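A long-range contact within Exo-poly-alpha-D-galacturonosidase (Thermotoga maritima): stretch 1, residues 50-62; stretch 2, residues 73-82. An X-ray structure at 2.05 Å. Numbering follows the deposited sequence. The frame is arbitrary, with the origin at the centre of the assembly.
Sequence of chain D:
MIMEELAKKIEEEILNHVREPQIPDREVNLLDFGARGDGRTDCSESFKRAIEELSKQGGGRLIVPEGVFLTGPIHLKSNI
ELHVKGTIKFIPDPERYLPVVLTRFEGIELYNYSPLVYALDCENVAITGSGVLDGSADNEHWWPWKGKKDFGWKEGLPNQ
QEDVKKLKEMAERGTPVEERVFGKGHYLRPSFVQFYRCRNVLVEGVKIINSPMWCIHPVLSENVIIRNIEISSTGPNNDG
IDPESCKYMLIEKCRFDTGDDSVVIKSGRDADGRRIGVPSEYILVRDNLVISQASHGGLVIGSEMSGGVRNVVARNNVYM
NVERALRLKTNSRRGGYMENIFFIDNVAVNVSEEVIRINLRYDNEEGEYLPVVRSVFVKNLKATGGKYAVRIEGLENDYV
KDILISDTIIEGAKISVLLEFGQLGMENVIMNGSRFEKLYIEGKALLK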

# COMPACT_ATOMS: atom_id res chain seq x y z
N ALA D 50 38.58 -44.39 -27.87
CA ALA D 50 37.14 -44.60 -28.04
C ALA D 50 36.51 -43.56 -28.96
O ALA D 50 35.68 -43.90 -29.80
CB ALA D 50 36.44 -44.62 -26.69
N ILE D 51 36.91 -42.30 -28.80
CA ILE D 51 36.41 -41.20 -29.63
C ILE D 51 36.87 -41.36 -31.08
O ILE D 51 36.08 -41.15 -32.01
CB ILE D 51 36.82 -39.81 -29.04
CG1 ILE D 51 36.01 -39.51 -27.77
CG2 ILE D 51 36.63 -38.69 -30.07
CD1 ILE D 51 36.49 -38.31 -26.97
N GLU D 52 38.13 -41.75 -31.27
CA GLU D 52 38.68 -41.98 -32.60
C GLU D 52 38.04 -43.20 -33.29
O GLU D 52 37.75 -43.15 -34.49
CB GLU D 52 40.21 -42.09 -32.55
CG GLU D 52 40.91 -42.60 -33.84
CD GLU D 52 40.55 -41.80 -35.10
OE1 GLU D 52 40.26 -40.58 -35.00
OE2 GLU D 52 40.57 -42.40 -36.19
N GLU D 53 37.81 -44.27 -32.54
CA GLU D 53 37.11 -45.44 -33.09
C GLU D 53 35.72 -45.06 -33.58
O GLU D 53 35.30 -45.47 -34.66
CB GLU D 53 37.04 -46.58 -32.07
CG GLU D 53 36.49 -47.91 -32.61
CD GLU D 53 37.47 -48.64 -33.52
OE1 GLU D 53 37.68 -48.20 -34.67
OE2 GLU D 53 38.01 -49.67 -33.08
N LEU D 54 35.01 -44.25 -32.80
CA LEU D 54 33.68 -43.75 -33.19
C LEU D 54 33.75 -42.80 -34.37
O LEU D 54 32.98 -42.92 -35.32
CB LEU D 54 32.99 -43.06 -32.01
CG LEU D 54 32.26 -43.94 -31.01
CD1 LEU D 54 31.99 -43.15 -29.73
CD2 LEU D 54 30.96 -44.48 -31.59
N SER D 55 34.69 -41.86 -34.31
CA SER D 55 34.90 -40.87 -35.35
C SER D 55 35.27 -41.53 -36.69
O SER D 55 34.87 -41.05 -37.75
CB SER D 55 35.98 -39.89 -34.92
OG SER D 55 36.12 -38.83 -35.85
N LYS D 56 36.03 -42.62 -36.61
CA LYS D 56 36.42 -43.43 -37.78
C LYS D 56 35.20 -43.93 -38.56
O LYS D 56 35.18 -43.89 -39.79
CB LYS D 56 37.27 -44.63 -37.33
CG LYS D 56 38.24 -45.16 -38.37
CD LYS D 56 38.91 -46.46 -37.93
CE LYS D 56 38.10 -47.69 -38.35
NZ LYS D 56 38.73 -48.96 -37.91
N GLN D 57 34.20 -44.40 -37.82
CA GLN D 57 32.96 -44.92 -38.41
C GLN D 57 31.97 -43.82 -38.83
O GLN D 57 31.03 -44.09 -39.57
CB GLN D 57 32.30 -45.90 -37.44
CG GLN D 57 33.09 -47.19 -37.22
CD GLN D 57 32.61 -47.97 -36.00
OE1 GLN D 57 31.91 -48.97 -36.13
NE2 GLN D 57 32.98 -47.50 -34.81
N GLY D 58 32.19 -42.60 -38.34
CA GLY D 58 31.34 -41.46 -38.68
C GLY D 58 30.60 -40.86 -37.49
O GLY D 58 29.70 -40.02 -37.67
N GLY D 59 30.97 -41.28 -36.29
CA GLY D 59 30.36 -40.76 -35.07
C GLY D 59 29.50 -41.76 -34.32
O GLY D 59 29.37 -42.92 -34.73
N GLY D 60 28.91 -41.31 -33.22
CA GLY D 60 28.07 -42.16 -32.39
C GLY D 60 28.18 -41.81 -30.92
O GLY D 60 28.65 -40.73 -30.57
N ARG D 61 27.76 -42.75 -30.07
CA ARG D 61 27.71 -42.57 -28.62
C ARG D 61 28.85 -43.29 -27.91
O ARG D 61 29.12 -44.46 -28.17
CB ARG D 61 26.35 -43.03 -28.05
CG ARG D 61 25.11 -42.43 -28.74
CD ARG D 61 23.77 -42.87 -28.10
NE ARG D 61 23.54 -44.31 -28.18
CZ ARG D 61 22.92 -44.94 -29.18
NH1 ARG D 61 22.43 -44.27 -30.22
NH2 ARG D 61 22.77 -46.26 -29.13
N LEU D 62 29.52 -42.57 -27.01
CA LEU D 62 30.53 -43.17 -26.13
C LEU D 62 29.90 -43.34 -24.74
O LEU D 62 29.57 -42.37 -24.07
CB LEU D 62 31.79 -42.29 -26.06
CG LEU D 62 32.89 -42.56 -25.01
CD1 LEU D 62 33.33 -44.02 -24.98
CD2 LEU D 62 34.09 -41.65 -25.20
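Stretch 2, residues 73-82: PIHLKSNIEL

The centre of the contact is apolar and is built around Ile51 and Ile80. Ile51, on the helix 50-57, points its CA-to-CB bond toward stretch 2 and takes the m, t rotamer, which extends its longer branch along the second stretch: Ile51 CD1 lies 3.8 Å from Ile74 CG2 and 4.2 Å from Leu76 CD2. The same methyl also meets the backbone, Ile51 CD1 lying 3.3 Å from His75 O. Its other branch faces Ile80, with Ile51 CG2 4.4 Å from Ile80 CG1. A beta-branched, fully apolar side chain suits this buried position, since it offers carbon in two directions and carries no polar group that would need a partner.

Ile80 fills the space between helix and strand. Its m, m rotamer brings Ile80 CD1 to 3.7 Å from Leu54 CB and 3.9 Å from Gly59 CA, so that one methyl group touches both the helix and the loop that follows it. The helix runs roughly antiparallel to strand 80-82, at 147° between their N-to-C directions and with 9.8 Å between their axes at closest approach, a spacing that these aliphatic side chains occupy.

After the helix the chain reverses through three glycines. Gly58 leaves helical geometry with a positive phi of 117°, and at Gly58, Gly59 and Gly60 alike the backbone angles would jam a CB against the preceding carbonyl oxygen. Gly59 has a second reason to lack a side chain: an ideal CB on Gly59 would lie 2.4 Å from Asn79 O. At Gly60 a CB would clash with Leu54 CD2 at 2.9 Å. The missing side chain of Gly59 thus leaves room for Asn79 O where pairing begins, while that of Gly60 leaves room for Leu54.

Stretch 2 reaches the same point through a type II turn from Lys77 to Ile80, in which Asn79 takes the positive phi of 71° that asparagine tolerates better than most residues. Asn79 CB rests 3.6 Å from Gly58 O. Strands 60-62 and 80-82 then run parallel, inclined by 26°, with Gly60 paired to Ile80, Arg61 to Glu81 and Leu62 to Leu82. Three hydrogen bonds hold the register: Gly60 N to Asn79 O at 2.9 Å, Glu81 N to Gly60 O at 2.9 Å, and Leu62 N to Glu81 O at 2.8 Å. Leu62 and Leu82 share the sheet face of Ile80 and continue its apolar layer, with Leu62 CD2 3.9 Å from Leu82 CD1.

The other face is polar. Arg61 and Glu81 lie side by side there, Arg61 CD 3.7 Å from Glu81 OE2; their charged ends find hydrogen-bond partners elsewhere in the structure. At the helical edge, Lys77 extends from its m rotamer through three t torsions. Its aliphatic part passes Ile51, Lys77 CG being 4.1 Å from Ile51 CG2, and Ser55, Lys77 CD being 3.7 Å from Ser55 OG. The ammonium group, Lys77 NZ, then reaches Glu52 OE1 at 3.1 Å in a hydrogen-bonded salt bridge. A long side chain with a charged tip suits this margin, covering the apolar centre while keeping its charge near solvent, where it pairs with Glu52.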

# COMPACT_ATOMS: atom_id res chain seq x y z
N PRO D 73 42.26 -34.01 -19.94
CA PRO D 73 41.21 -33.39 -20.74
C PRO D 73 40.67 -34.33 -21.83
O PRO D 73 41.42 -35.14 -22.38
CB PRO D 73 41.92 -32.19 -21.38
CG PRO D 73 43.35 -32.57 -21.40
CD PRO D 73 43.56 -33.34 -20.13
N ILE D 74 39.38 -34.21 -22.13
CA ILE D 74 38.74 -35.00 -23.17
C ILE D 74 38.48 -34.11 -24.37
O ILE D 74 37.86 -33.04 -24.24
CB ILE D 74 37.39 -35.61 -22.68
CG1 ILE D 74 37.63 -36.65 -21.58
CG2 ILE D 74 36.58 -36.20 -23.84
CD1 ILE D 74 36.40 -36.98 -20.76
N HIS D 75 38.97 -34.53 -25.54
CA HIS D 75 38.75 -33.79 -26.78
C HIS D 75 37.71 -34.48 -27.65
O HIS D 75 37.94 -35.56 -28.18
CB HIS D 75 40.08 -33.59 -27.53
CG HIS D 75 40.95 -32.54 -26.92
ND1 HIS D 75 42.14 -32.13 -27.49
CD2 HIS D 75 40.81 -31.80 -25.79
CE1 HIS D 75 42.70 -31.20 -26.74
NE2 HIS D 75 41.91 -30.98 -25.70
N LEU D 76 36.55 -33.84 -27.77
CA LEU D 76 35.46 -34.36 -28.59
C LEU D 76 35.72 -34.06 -30.06
O LEU D 76 36.53 -33.19 -30.40
CB LEU D 76 34.12 -33.78 -28.13
CG LEU D 76 33.68 -34.14 -26.71
CD1 LEU D 76 32.56 -33.23 -26.22
CD2 LEU D 76 33.28 -35.61 -26.58
N LYS D 77 35.05 -34.80 -30.94
CA LYS D 77 35.08 -34.52 -32.37
C LYS D 77 33.63 -34.43 -32.84
O LYS D 77 32.71 -34.73 -32.08
CB LYS D 77 35.86 -35.60 -33.13
CG LYS D 77 37.33 -35.70 -32.72
CD LYS D 77 38.09 -36.73 -33.52
CE LYS D 77 39.49 -36.93 -32.95
NZ LYS D 77 40.38 -37.64 -33.91
N SER D 78 33.43 -34.01 -34.09
CA SER D 78 32.09 -33.92 -34.68
C SER D 78 31.33 -35.25 -34.63
O SER D 78 31.92 -36.32 -34.79
CB SER D 78 32.20 -33.45 -36.13
OG SER D 78 32.45 -32.06 -36.20
N ASN D 79 30.02 -35.15 -34.39
CA ASN D 79 29.10 -36.31 -34.40
C ASN D 79 29.27 -37.27 -33.22
O ASN D 79 28.90 -38.45 -33.31
CB ASN D 79 29.17 -37.07 -35.74
CG ASN D 79 28.87 -36.18 -36.92
OD1 ASN D 79 27.82 -35.53 -36.98
ND2 ASN D 79 29.79 -36.15 -37.88
N ILE D 80 29.83 -36.75 -32.13
CA ILE D 80 30.10 -37.54 -30.93
C ILE D 80 29.19 -37.14 -29.77
O ILE D 80 29.06 -35.95 -29.43
CB ILE D 80 31.59 -37.43 -30.50
CG1 ILE D 80 32.54 -37.93 -31.60
CG2 ILE D 80 31.85 -38.16 -29.17
CD1 ILE D 80 32.37 -39.40 -32.01
N GLU D 81 28.55 -38.15 -29.17
CA GLU D 81 27.81 -37.98 -27.93
C GLU D 81 28.57 -38.66 -26.79
O GLU D 81 28.82 -39.87 -26.83
CB GLU D 81 26.40 -38.56 -28.05
CG GLU D 81 25.53 -38.43 -26.79
CD GLU D 81 24.22 -39.19 -26.90
OE1 GLU D 81 23.58 -39.12 -27.97
OE2 GLU D 81 23.81 -39.85 -25.92
N LEU D 82 28.95 -37.88 -25.78
CA LEU D 82 29.57 -38.42 -24.58
C LEU D 82 28.47 -38.72 -23.55
O LEU D 82 27.93 -37.81 -22.93
CB LEU D 82 30.60 -37.43 -24.04
CG LEU D 82 31.42 -37.78 -22.79
CD1 LEU D 82 32.35 -38.98 -23.01
CD2 LEU D 82 32.21 -36.56 -22.32